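PDB 7N67: FdtA domain-containing protein from Helicobacter canadensis MIT 98-5491, which probably catalyses the 3,4-ketoisomerisation of a dTDP-linked keto sugar, a step in the biosynthesis of an unusual formylated sugar. Local coordinates for residues Ile81-Asp93 / Leu102-Trp116. Sequence-based numbering, arbitrary orientation. Where two conformers were deposited one is given.
Sequences IMMDGSCEIVLND and LNRPNIGLFIGKNMW
Ile89 and Leu109 meet between the two sheets of a cupin-type beta-sandwich, their side chains lying alongside each other and pointing opposite ways, with Ile89 CG2 3.6 Å from Leu109 CD2. The axes of strands 87-92 and 107-111 come within 10.5 Å, their N-to-C directions 21° apart, a separation spanned by side chains rather than by backbone bonds. A chi1 of 171° swings Leu109 CG away from its N and beside its carbonyl carbon, and CD2 is the branch that meets Ile89. Leu102 CB packs against Met82 CG at 3.4 Å, and its CD1 against Ile89 CG1; both pairs cross at a slant. Further along, the bent Met115 chain lays CE against Leu91 CB at 3.5 Å, while Leu91 CD2 meets Ile111 CD1.

Cys87-Leu102 and Asn92-Trp116 (Asn92 N to Trp116 O 2.9 Å) are antiparallel hydrogen-bonded pairs joining 87-92 to its two neighbours within one sheet. The Trp116 side chain lies about 5 Å from that of the dTDP-binding His71. Near the 104-107 turn, a water is modelled as bridging Met82 N and the carbonyl oxygens of Arg104 and Ile107, at short distances to both oxygens. Apolar contact therefore joins the sheets, while main-chain bonds pair strands within one of them.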
loop_
_atom_site.group_PDB
_atom_site.type_symbol
_atom_site.label_atom_id
_atom_site.label_comp_id
_atom_site.label_asym_id
_atom_site.label_seq_id
_atom_site.Cartn_x
_atom_site.Cartn_y
_atom_site.Cartn_z
ATOM N N ILE B 81 -6.904 11.363 -8.490
ATOM C CA ILE B 81 -7.370 10.397 -7.456
ATOM C C ILE B 81 -6.143 9.759 -6.803
ATOM O O ILE B 81 -5.348 9.164 -7.541
ATOM C CB ILE B 81 -8.269 9.349 -8.119
ATOM C CG1 ILE B 81 -9.379 10.036 -8.919
ATOM C CG2 ILE B 81 -8.803 8.387 -7.070
ATOM C CD1 ILE B 81 -10.164 9.122 -9.805
ATOM N N MET B 82 -5.965 9.937 -5.491
ATOM C CA MET B 82 -4.954 9.170 -4.708
ATOM C C MET B 82 -5.487 7.763 -4.474
ATOM O O MET B 82 -6.333 7.589 -3.586
ATOM C CB MET B 82 -4.656 9.799 -3.345
ATOM C CG MET B 82 -3.908 11.099 -3.459
ATOM S SD MET B 82 -2.378 10.935 -4.411
ATOM C CE MET B 82 -1.421 9.923 -3.286
ATOM N N MET B 83 -4.968 6.792 -5.211
ATOM C CA MET B 83 -5.405 5.384 -5.057
ATOM C C MET B 83 -4.753 4.760 -3.817
ATOM O O MET B 83 -5.335 3.823 -3.278
ATOM C CB MET B 83 -5.078 4.553 -6.300
ATOM C CG MET B 83 -6.241 3.692 -6.697
ATOM S SD MET B 83 -6.650 4.013 -8.406
ATOM C CE MET B 83 -6.101 2.463 -9.111
ATOM N N ASP B 84 -3.570 5.225 -3.428
ATOM C CA ASP B 84 -2.815 4.696 -2.266
ATOM C C ASP B 84 -2.135 5.861 -1.546
ATOM O O ASP B 84 -1.459 6.660 -2.207
ATOM C CB ASP B 84 -1.800 3.635 -2.682
ATOM C CG ASP B 84 -1.444 2.681 -1.560
ATOM O OD1 ASP B 84 -2.356 2.268 -0.885
ATOM O OD2 ASP B 84 -0.250 2.352 -1.387
ATOM N N GLY B 85 -2.313 5.952 -0.232
ATOM C CA GLY B 85 -1.587 6.938 0.585
ATOM C C GLY B 85 -2.137 8.326 0.374
ATOM O O GLY B 85 -3.313 8.464 -0.040
ATOM N N SER B 86 -1.321 9.329 0.659
ATOM C CA SER B 86 -1.757 10.738 0.702
ATOM C C SER B 86 -0.777 11.574 -0.091
ATOM O O SER B 86 0.435 11.216 -0.167
ATOM C CB SER B 86 -1.835 11.258 2.124
ATOM O OG SER B 86 -0.542 11.327 2.728
ATOM N N CYS B 87 -1.260 12.704 -0.574
ATOM C CA CYS B 87 -0.364 13.825 -0.897
ATOM C C CYS B 87 -1.115 15.144 -0.755
ATOM O O CYS B 87 -2.333 15.124 -0.520
ATOM C CB CYS B 87 0.275 13.616 -2.261
ATOM S SG CYS B 87 -0.606 14.432 -3.602
ATOM N N GLU B 88 -0.365 16.240 -0.800
ATOM C CA GLU B 88 -0.908 17.611 -0.736
ATOM C C GLU B 88 -0.865 18.210 -2.141
ATOM O O GLU B 88 0.244 18.515 -2.619
ATOM C CB GLU B 88 -0.119 18.438 0.276
ATOM C CG GLU B 88 -0.774 19.773 0.538
ATOM C CD GLU B 88 0.041 20.693 1.420
ATOM O OE1 GLU B 88 -0.211 21.918 1.383
ATOM O OE2 GLU B 88 0.933 20.179 2.126
ATOM N N ILE B 89 -2.031 18.382 -2.764
ATOM C CA ILE B 89 -2.161 19.131 -4.051
ATOM C C ILE B 89 -2.149 20.621 -3.728
ATOM O O ILE B 89 -2.967 21.028 -2.902
ATOM C CB ILE B 89 -3.424 18.758 -4.849
ATOM C CG1 ILE B 89 -3.659 17.246 -4.927
ATOM C CG2 ILE B 89 -3.351 19.388 -6.231
ATOM C CD1 ILE B 89 -2.483 16.471 -5.440
ATOM N N VAL B 90 -1.253 21.378 -4.366
ATOM C CA VAL B 90 -1.160 22.862 -4.229
ATOM C C VAL B 90 -1.493 23.489 -5.585
ATOM O O VAL B 90 -0.774 23.230 -6.569
ATOM C CB VAL B 90 0.217 23.338 -3.722
ATOM C CG1 VAL B 90 0.185 24.818 -3.368
ATOM C CG2 VAL B 90 0.709 22.523 -2.537
ATOM N N LEU B 91 -2.531 24.320 -5.578
ATOM C CA LEU B 91 -3.217 24.904 -6.752
ATOM C C LEU B 91 -3.024 26.420 -6.731
ATOM O O LEU B 91 -3.204 27.054 -5.668
ATOM C CB LEU B 91 -4.707 24.570 -6.669
ATOM C CG LEU B 91 -5.076 23.099 -6.831
ATOM C CD1 LEU B 91 -6.589 22.957 -6.929
ATOM C CD2 LEU B 91 -4.380 22.486 -8.049
ATOM N N ASN B 92 -2.700 26.985 -7.880
ATOM C CA ASN B 92 -2.415 28.428 -7.983
ATOM C C ASN B 92 -2.873 28.866 -9.364
ATOM O O ASN B 92 -2.415 28.249 -10.335
ATOM C CB ASN B 92 -0.937 28.710 -7.707
ATOM C CG ASN B 92 -0.662 30.195 -7.633
ATOM O OD1 ASN B 92 -0.745 30.898 -8.642
ATOM N ND2 ASN B 92 -0.382 30.675 -6.434
ATOM N N ASP B 93 -3.753 29.865 -9.430
ATOM C CA ASP B 93 -4.215 30.448 -10.708
ATOM C C ASP B 93 -3.649 31.866 -10.825
ATOM O O ASP B 93 -4.201 32.652 -11.586
ATOM C CB ASP B 93 -5.735 30.355 -10.820
ATOM C CG ASP B 93 -6.476 31.226 -9.834
ATOM O OD1 ASP B 93 -7.711 31.150 -9.832
ATOM O OD2 ASP B 93 -5.807 31.976 -9.082
ATOM N N LEU B 102 -5.519 15.059 -0.550
ATOM C CA LEU B 102 -6.132 13.790 -0.986
ATOM C C LEU B 102 -5.473 12.660 -0.192
ATOM O O LEU B 102 -4.237 12.511 -0.290
ATOM C CB LEU B 102 -5.921 13.625 -2.487
ATOM C CG LEU B 102 -6.519 14.714 -3.372
ATOM C CD1 LEU B 102 -6.189 14.432 -4.838
ATOM C CD2 LEU B 102 -8.021 14.858 -3.170
ATOM N N ASN B 103 -6.274 11.910 0.575
ATOM C CA ASN B 103 -5.792 10.791 1.419
ATOM C C ASN B 103 -6.770 9.621 1.400
ATOM O O ASN B 103 -6.566 8.714 2.224
ATOM C CB ASN B 103 -5.516 11.235 2.855
ATOM C CG ASN B 103 -6.679 11.927 3.532
ATOM O OD1 ASN B 103 -6.476 12.648 4.508
ATOM N ND2 ASN B 103 -7.884 11.744 3.017
ATOM N N ARG B 104 -7.771 9.603 0.515
ATOM C CA ARG B 104 -8.653 8.418 0.377
ATOM C C ARG B 104 -8.991 8.218 -1.090
ATOM O O ARG B 104 -8.990 9.158 -1.869
ATOM C CB ARG B 104 -9.903 8.502 1.263
ATOM C CG ARG B 104 -10.647 9.833 1.317
ATOM C CD ARG B 104 -11.771 9.797 2.355
ATOM N NE ARG B 104 -12.385 8.463 2.490
ATOM C CZ ARG B 104 -12.906 7.919 3.614
ATOM N NH1 ARG B 104 -13.414 6.699 3.585
ATOM N NH2 ARG B 104 -12.911 8.564 4.770
ATOM N N PRO B 105 -9.241 6.966 -1.516
ATOM C CA PRO B 105 -9.577 6.675 -2.909
ATOM C C PRO B 105 -10.983 7.087 -3.371
ATOM O O PRO B 105 -11.199 7.044 -4.577
ATOM C CB PRO B 105 -9.438 5.146 -2.983
ATOM C CG PRO B 105 -9.763 4.692 -1.585
ATOM C CD PRO B 105 -9.171 5.758 -0.684
ATOM N N ASN B 106 -11.889 7.494 -2.470
ATOM C CA ASN B 106 -13.300 7.805 -2.855
ATOM C C ASN B 106 -13.523 9.306 -3.078
ATOM O O ASN B 106 -14.701 9.701 -3.282
ATOM C CB ASN B 106 -14.329 7.261 -1.865
ATOM C CG ASN B 106 -14.292 7.924 -0.516
ATOM O OD1 ASN B 106 -13.268 8.430 -0.086
ATOM N ND2 ASN B 106 -15.415 7.903 0.158
ATOM N N ILE B 107 -12.452 10.103 -3.067
ATOM C CA ILE B 107 -12.494 11.558 -3.363
ATOM C C ILE B 107 -11.606 11.771 -4.592
ATOM O O ILE B 107 -10.613 11.052 -4.739
ATOM C CB ILE B 107 -12.089 12.365 -2.105
ATOM C CG1 ILE B 107 -13.208 12.326 -1.057
ATOM C CG2 ILE B 107 -11.706 13.795 -2.442
ATOM C CD1 ILE B 107 -12.817 12.779 0.347
ATOM N N GLY B 108 -12.032 12.636 -5.501
ATOM C CA GLY B 108 -11.246 13.049 -6.669
ATOM C C GLY B 108 -11.128 14.558 -6.699
ATOM O O GLY B 108 -11.880 15.217 -5.954
ATOM N N LEU B 109 -10.217 15.097 -7.509
ATOM C CA LEU B 109 -9.986 16.565 -7.602
ATOM C C LEU B 109 -9.945 16.931 -9.080
ATOM O O LEU B 109 -8.998 16.506 -9.780
ATOM C CB LEU B 109 -8.689 16.969 -6.889
ATOM C CG LEU B 109 -8.252 18.416 -7.098
ATOM C CD1 LEU B 109 -9.263 19.364 -6.485
ATOM C CD2 LEU B 109 -6.864 18.671 -6.513
ATOM N N PHE B 110 -10.980 17.630 -9.533
ATOM C CA PHE B 110 -11.027 18.182 -10.896
ATOM C C PHE B 110 -10.172 19.433 -10.838
ATOM O O PHE B 110 -10.347 20.169 -9.862
ATOM C CB PHE B 110 -12.454 18.497 -11.340
ATOM C CG PHE B 110 -12.534 19.328 -12.595
ATOM C CD1 PHE B 110 -12.728 20.696 -12.526
ATOM C CD2 PHE B 110 -12.394 18.740 -13.841
ATOM C CE1 PHE B 110 -12.808 21.452 -13.688
ATOM C CE2 PHE B 110 -12.477 19.498 -14.996
ATOM C CZ PHE B 110 -12.683 20.853 -14.920
ATOM N N ILE B 111 -9.275 19.581 -11.811
ATOM C CA ILE B 111 -8.395 20.758 -12.019
ATOM C C ILE B 111 -8.642 21.267 -13.440
ATOM O O ILE B 111 -8.248 20.577 -14.394
ATOM C CB ILE B 111 -6.926 20.369 -11.788
ATOM C CG1 ILE B 111 -6.711 19.859 -10.361
ATOM C CG2 ILE B 111 -6.006 21.533 -12.141
ATOM C CD1 ILE B 111 -5.340 19.305 -10.108
ATOM N N GLY B 112 -9.254 22.444 -13.562
ATOM C CA GLY B 112 -9.592 23.060 -14.856
ATOM C C GLY B 112 -8.399 23.716 -15.537
ATOM O O GLY B 112 -7.241 23.306 -15.311
ATOM N N LYS B 113 -8.702 24.719 -16.359
ATOM C CA LYS B 113 -7.768 25.356 -17.319
ATOM C C LYS B 113 -6.953 26.439 -16.618
ATOM O O LYS B 113 -7.433 27.001 -15.606
ATOM C CB LYS B 113 -8.571 25.978 -18.465
ATOM C CG LYS B 113 -9.265 24.983 -19.377
ATOM C CD LYS B 113 -9.980 25.612 -20.554
ATOM C CE LYS B 113 -10.433 24.546 -21.531
ATOM N NZ LYS B 113 -11.345 25.085 -22.565
ATOM N N ASN B 114 -5.780 26.755 -17.165
ATOM C CA ASN B 114 -4.964 27.887 -16.674
ATOM C C ASN B 114 -4.794 27.722 -15.158
ATOM O O ASN B 114 -5.018 28.710 -14.431
ATOM C CB ASN B 114 -5.615 29.234 -17.025
ATOM C CG ASN B 114 -5.919 29.388 -18.501
ATOM O OD1 ASN B 114 -7.025 29.778 -18.869
ATOM N ND2 ASN B 114 -4.960 29.078 -19.352
ATOM N N MET B 115 -4.462 26.503 -14.711
ATOM C CA MET B 115 -4.198 26.164 -13.288
ATOM C C MET B 115 -2.781 25.605 -13.153
ATOM O O MET B 115 -2.498 24.551 -13.734
ATOM C CB MET B 115 -5.194 25.121 -12.776
ATOM C CG MET B 115 -6.563 25.687 -12.437
ATOM S SD MET B 115 -6.595 26.612 -10.882
ATOM C CE MET B 115 -6.259 25.311 -9.701
ATOM N N TRP B 116 -1.914 26.312 -12.437
ATOM C CA TRP B 116 -0.617 25.787 -11.951
ATOM C C TRP B 116 -0.913 24.825 -10.809
ATOM O O TRP B 116 -1.834 25.133 -10.002
ATOM C CB TRP B 116 0.282 26.934 -11.488
ATOM C CG TRP B 116 1.637 26.512 -11.013
ATOM C CD1 TRP B 116 1.990 26.204 -9.735
ATOM C CD2 TRP B 116 2.829 26.377 -11.807
ATOM N NE1 TRP B 116 3.316 25.867 -9.680
ATOM C CE2 TRP B 116 3.857 25.963 -10.938
ATOM C CE3 TRP B 116 3.124 26.542 -13.160
ATOM C CZ2 TRP B 116 5.165 25.762 -11.372
ATOM C CZ3 TRP B 116 4.414 26.328 -13.594
ATOM C CH2 TRP B 116 5.417 25.933 -12.712
HETATM O O HOH W 1 -8.294 10.627 -3.841
#